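Local coordinates for protein alpha-Amylase (Thermotoga maritima, PDB 2B5D) that is an alpha-amylase of glycosyl hydrolase family 57, with a largely helical C-terminal region, at residues Arg224-Pro229 against Glu391-Pro397. Sequence-based numbering, arbitrary orientation. Where two conformers were deposited one is given.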
ATOM      1  N   ARG A 224     -41.740 -26.776  -7.420  1.00 43.07           N
ATOM      2  CA  ARG A 224     -42.712 -26.532  -6.354  1.00 43.46           C
ATOM      3  C   ARG A 224     -41.961 -26.326  -5.012  1.00 43.27           C
ATOM      4  O   ARG A 224     -40.966 -27.016  -4.748  1.00 42.23           O
ATOM      5  CB  ARG A 224     -43.698 -27.715  -6.304  1.00 43.73           C
ATOM      6  CG  ARG A 224     -44.931 -27.437  -7.258  1.00 48.13           C
ATOM      7  CD  ARG A 224     -45.952 -28.500  -7.202  1.00 59.85           C
ATOM      8  NE  ARG A 224     -47.096 -28.274  -6.287  1.00 61.22           N
ATOM      9  CZ  ARG A 224     -48.122 -27.472  -6.558  1.00 63.36           C
ATOM     10  NH1 ARG A 224     -48.144 -26.748  -7.674  1.00 62.24           N
ATOM     11  NH2 ARG A 224     -49.113 -27.366  -5.693  1.00 65.91           N
ATOM     12  N   PRO A 225     -42.459 -25.428  -4.154  1.00 42.67           N
ATOM     13  CA  PRO A 225     -41.925 -25.347  -2.800  1.00 43.78           C
ATOM     14  C   PRO A 225     -42.060 -26.680  -2.059  1.00 43.84           C
ATOM     15  O   PRO A 225     -42.842 -27.548  -2.438  1.00 44.11           O
ATOM     16  CB  PRO A 225     -42.844 -24.323  -2.120  1.00 43.39           C
ATOM     17  CG  PRO A 225     -44.088 -24.315  -2.968  1.00 44.50           C
ATOM     18  CD  PRO A 225     -43.545 -24.468  -4.356  1.00 43.18           C
ATOM     19  N   ILE A 226     -41.267 -26.861  -1.030  1.00 43.60           N
ATOM     20  CA  ILE A 226     -41.463 -27.995  -0.157  1.00 44.95           C
ATOM     21  C   ILE A 226     -41.809 -27.384   1.178  1.00 44.53           C
ATOM     22  O   ILE A 226     -41.707 -26.172   1.335  1.00 44.72           O
ATOM     23  CB  ILE A 226     -40.189 -28.855  -0.017  1.00 44.95           C
ATOM     24  CG1 ILE A 226     -39.093 -28.044   0.708  1.00 44.40           C
ATOM     25  CG2 ILE A 226     -39.838 -29.495  -1.374  1.00 47.13           C
ATOM     26  CD1 ILE A 226     -37.895 -28.828   1.107  1.00 44.79           C
ATOM     27  N   MET A 227     -42.214 -28.217   2.129  1.00 44.16           N
ATOM     28  CA  MET A 227     -42.471 -27.769   3.521  1.00 43.48           C
ATOM     29  C   MET A 227     -41.504 -28.560   4.366  1.00 42.97           C
ATOM     30  O   MET A 227     -41.380 -29.766   4.138  1.00 41.81           O
ATOM     31  CB  MET A 227     -43.881 -28.111   3.922  1.00 43.73           C
ATOM     32  CG  MET A 227     -44.316 -27.355   5.203  1.00 44.32           C
ATOM     33  SD  MET A 227     -45.703 -28.257   5.968  0.65 44.54           S
ATOM     34  CE  MET A 227     -46.942 -26.975   5.780  0.65 43.70           C
ATOM     35  N   THR A 228     -40.716 -27.903   5.226  1.00 41.08           N
ATOM     36  CA  THR A 228     -39.861 -28.707   6.161  1.00 42.06           C
ATOM     37  C   THR A 228     -40.695 -29.485   7.202  1.00 40.18           C
ATOM     38  O   THR A 228     -41.841 -29.090   7.481  1.00 38.39           O
ATOM     39  CB  THR A 228     -38.929 -27.832   6.945  1.00 42.37           C
ATOM     40  OG1 THR A 228     -39.728 -26.856   7.653  1.00 43.44           O
ATOM     41  CG2 THR A 228     -37.947 -27.171   5.941  1.00 41.87           C
ATOM     42  N   PRO A 229     -40.137 -30.572   7.769  1.00 39.90           N
ATOM     43  CA  PRO A 229     -40.967 -31.170   8.843  1.00 41.83           C
ATOM     44  C   PRO A 229     -41.572 -30.186   9.873  1.00 42.88           C
ATOM     45  O   PRO A 229     -42.675 -30.469  10.355  1.00 44.30           O
ATOM     46  CB  PRO A 229     -40.036 -32.167   9.544  1.00 42.56           C
ATOM     47  CG  PRO A 229     -39.048 -32.621   8.449  1.00 41.28           C
ATOM     48  CD  PRO A 229     -38.893 -31.332   7.521  1.00 39.97           C
ATOM     49  N   GLU A 391     -51.243 -29.483  -2.565  1.00 61.08           N
ATOM     50  CA  GLU A 391     -50.257 -30.535  -2.523  1.00 60.47           C
ATOM     51  C   GLU A 391     -48.917 -29.846  -2.415  1.00 59.13           C
ATOM     52  O   GLU A 391     -48.598 -28.956  -3.223  1.00 60.28           O
ATOM     53  CB  GLU A 391     -50.329 -31.439  -3.743  1.00 60.61           C
ATOM     54  CG  GLU A 391     -49.197 -32.495  -3.862  1.00 62.59           C
ATOM     55  CD  GLU A 391     -49.182 -33.135  -5.270  1.00 63.63           C
ATOM     56  OE1 GLU A 391     -50.025 -32.687  -6.086  1.00 65.68           O
ATOM     57  OE2 GLU A 391     -48.359 -34.066  -5.549  1.00 65.75           O
ATOM     58  N   VAL A 392     -48.190 -30.181  -1.358  1.00 55.87           N
ATOM     59  CA  VAL A 392     -46.805 -29.833  -1.213  1.00 53.19           C
ATOM     60  C   VAL A 392     -46.189 -30.970  -0.473  1.00 51.14           C
ATOM     61  O   VAL A 392     -46.766 -31.476   0.490  1.00 51.92           O
ATOM     62  CB  VAL A 392     -46.557 -28.461  -0.512  1.00 54.11           C
ATOM     63  CG1 VAL A 392     -47.835 -27.890   0.104  1.00 55.17           C
ATOM     64  CG2 VAL A 392     -45.372 -28.534   0.474  1.00 51.12           C
ATOM     65  N   GLN A 393     -45.047 -31.396  -0.952  1.00 47.91           N
ATOM     66  CA  GLN A 393     -44.262 -32.459  -0.367  1.00 46.95           C
ATOM     67  C   GLN A 393     -43.501 -31.956   0.866  1.00 47.50           C
ATOM     68  O   GLN A 393     -43.201 -30.752   0.956  1.00 47.02           O
ATOM     69  CB  GLN A 393     -43.270 -32.924  -1.417  1.00 46.52           C
ATOM     70  CG  GLN A 393     -42.349 -34.019  -1.010  1.00 48.03           C
ATOM     71  CD  GLN A 393     -41.568 -34.579  -2.176  1.00 51.66           C
ATOM     72  OE1 GLN A 393     -41.398 -35.773  -2.266  1.00 56.98           O
ATOM     73  NE2 GLN A 393     -41.137 -33.721  -3.105  1.00 52.74           N
ATOM     74  N   ILE A 394     -43.154 -32.879   1.773  1.00 46.21           N
ATOM     75  CA  ILE A 394     -42.400 -32.548   2.952  1.00 46.12           C
ATOM     76  C   ILE A 394     -40.982 -33.053   2.770  1.00 45.97           C
ATOM     77  O   ILE A 394     -40.759 -34.228   2.460  1.00 46.45           O
ATOM     78  CB  ILE A 394     -43.010 -33.178   4.255  1.00 46.33           C
ATOM     79  CG1 ILE A 394     -44.386 -32.601   4.530  1.00 46.98           C
ATOM     80  CG2 ILE A 394     -42.145 -32.853   5.460  1.00 43.91           C
ATOM     81  CD1 ILE A 394     -45.079 -33.285   5.671  1.00 46.54           C
ATOM     82  N   ALA A 395     -40.003 -32.190   3.000  1.00 44.72           N
ATOM     83  CA  ALA A 395     -38.635 -32.612   2.722  1.00 44.50           C
ATOM     84  C   ALA A 395     -37.708 -31.840   3.600  1.00 42.71           C
ATOM     85  O   ALA A 395     -38.055 -30.801   4.080  1.00 41.00           O
ATOM     86  CB  ALA A 395     -38.290 -32.395   1.193  1.00 44.70           C
ATOM     87  N   THR A 396     -36.528 -32.372   3.840  1.00 43.87           N
ATOM     88  CA  THR A 396     -35.535 -31.535   4.505  1.00 45.14           C
ATOM     89  C   THR A 396     -34.392 -31.083   3.561  1.00 42.50           C
ATOM     90  O   THR A 396     -33.649 -31.917   3.075  1.00 40.50           O
ATOM     91  CB  THR A 396     -35.033 -32.106   5.884  1.00 44.94           C
ATOM     92  OG1 THR A 396     -33.887 -32.917   5.695  1.00 50.40           O
ATOM     93  CG2 THR A 396     -36.068 -32.944   6.531  1.00 46.75           C
ATOM     94  N   PRO A 397     -34.271 -29.767   3.330  1.00 42.51           N
ATOM     95  CA  PRO A 397     -33.219 -29.188   2.466  1.00 42.48           C
ATOM     96  C   PRO A 397     -31.797 -29.502   2.926  1.00 42.89           C
ATOM     97  O   PRO A 397     -31.535 -29.622   4.132  1.00 43.12           O
ATOM     98  CB  PRO A 397     -33.477 -27.692   2.557  1.00 42.91           C
ATOM     99  CG  PRO A 397     -34.868 -27.557   3.004  1.00 43.36           C
ATOM    100  CD  PRO A 397     -35.168 -28.728   3.861  1.00 41.92           C
TER
HETATM  101  O   HOH W   1     -46.106 -29.369  -4.307  1.00 47.14           O
HETATM  102  O   HOH W   2     -43.805 -29.946  -3.324  1.00 41.88           O
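Met227 is hydrogen-bonded to the residues flanking Ile394: its N donates to Gln393 O (3.0 Å, N-H...O 156°), and its O accepts from Ala395 N, also at 3.0 Å. These two bonds form a single parallel beta bridge between Met227 and Ile394, supplemented by Ile394 CA-H pointing at Met227 O (3.2 Å). Val392 CG2 lies against Met227 N and CB, while Ile394 CG2 leans on Met227 O and the start of Pro229, whose ring meets Thr396 CG2 at about a right angle. Ile226 reaches the other segment with its tip: chi1 of 66° sets CG1 between the backbone N and carbonyl carbon, and the extended chi2 then carries CD1 to Ala395 CB (3.6 Å) and Pro397 CG (3.8 Å). The small methyl of Ala395 suits a place where the two backbones are joined by a bridge and Ile226 CD1 comes down on it, and Pro397 offers a rigid apolar ring without an N-H to satisfy.

At the other end the two backbones separate. Arg224 bends at chi3 to bring NH2 to Glu391 O (3.0 Å, 167°), with the oxygen at the guanidinium edge, in its plane. The direct bond from NE to that oxygen is weak, but a water also links the two. A second water donates to Pro225 O and accepts from Gln393 N, bridging backbones too far apart to bond directly.

In the next shell, Glu391 OE2 bonds Tyr220 OH, and Thr228 OG1 bonds Val232 N inside the turn joining strand 226-227 to strand 233-236. Ile226 pairs by backbone with Ala234 and touches Phe211. The loop after helix 382-388 thus adds a parallel bridge to the edge of an antiparallel beta hairpin at the periphery of the family 57 fold.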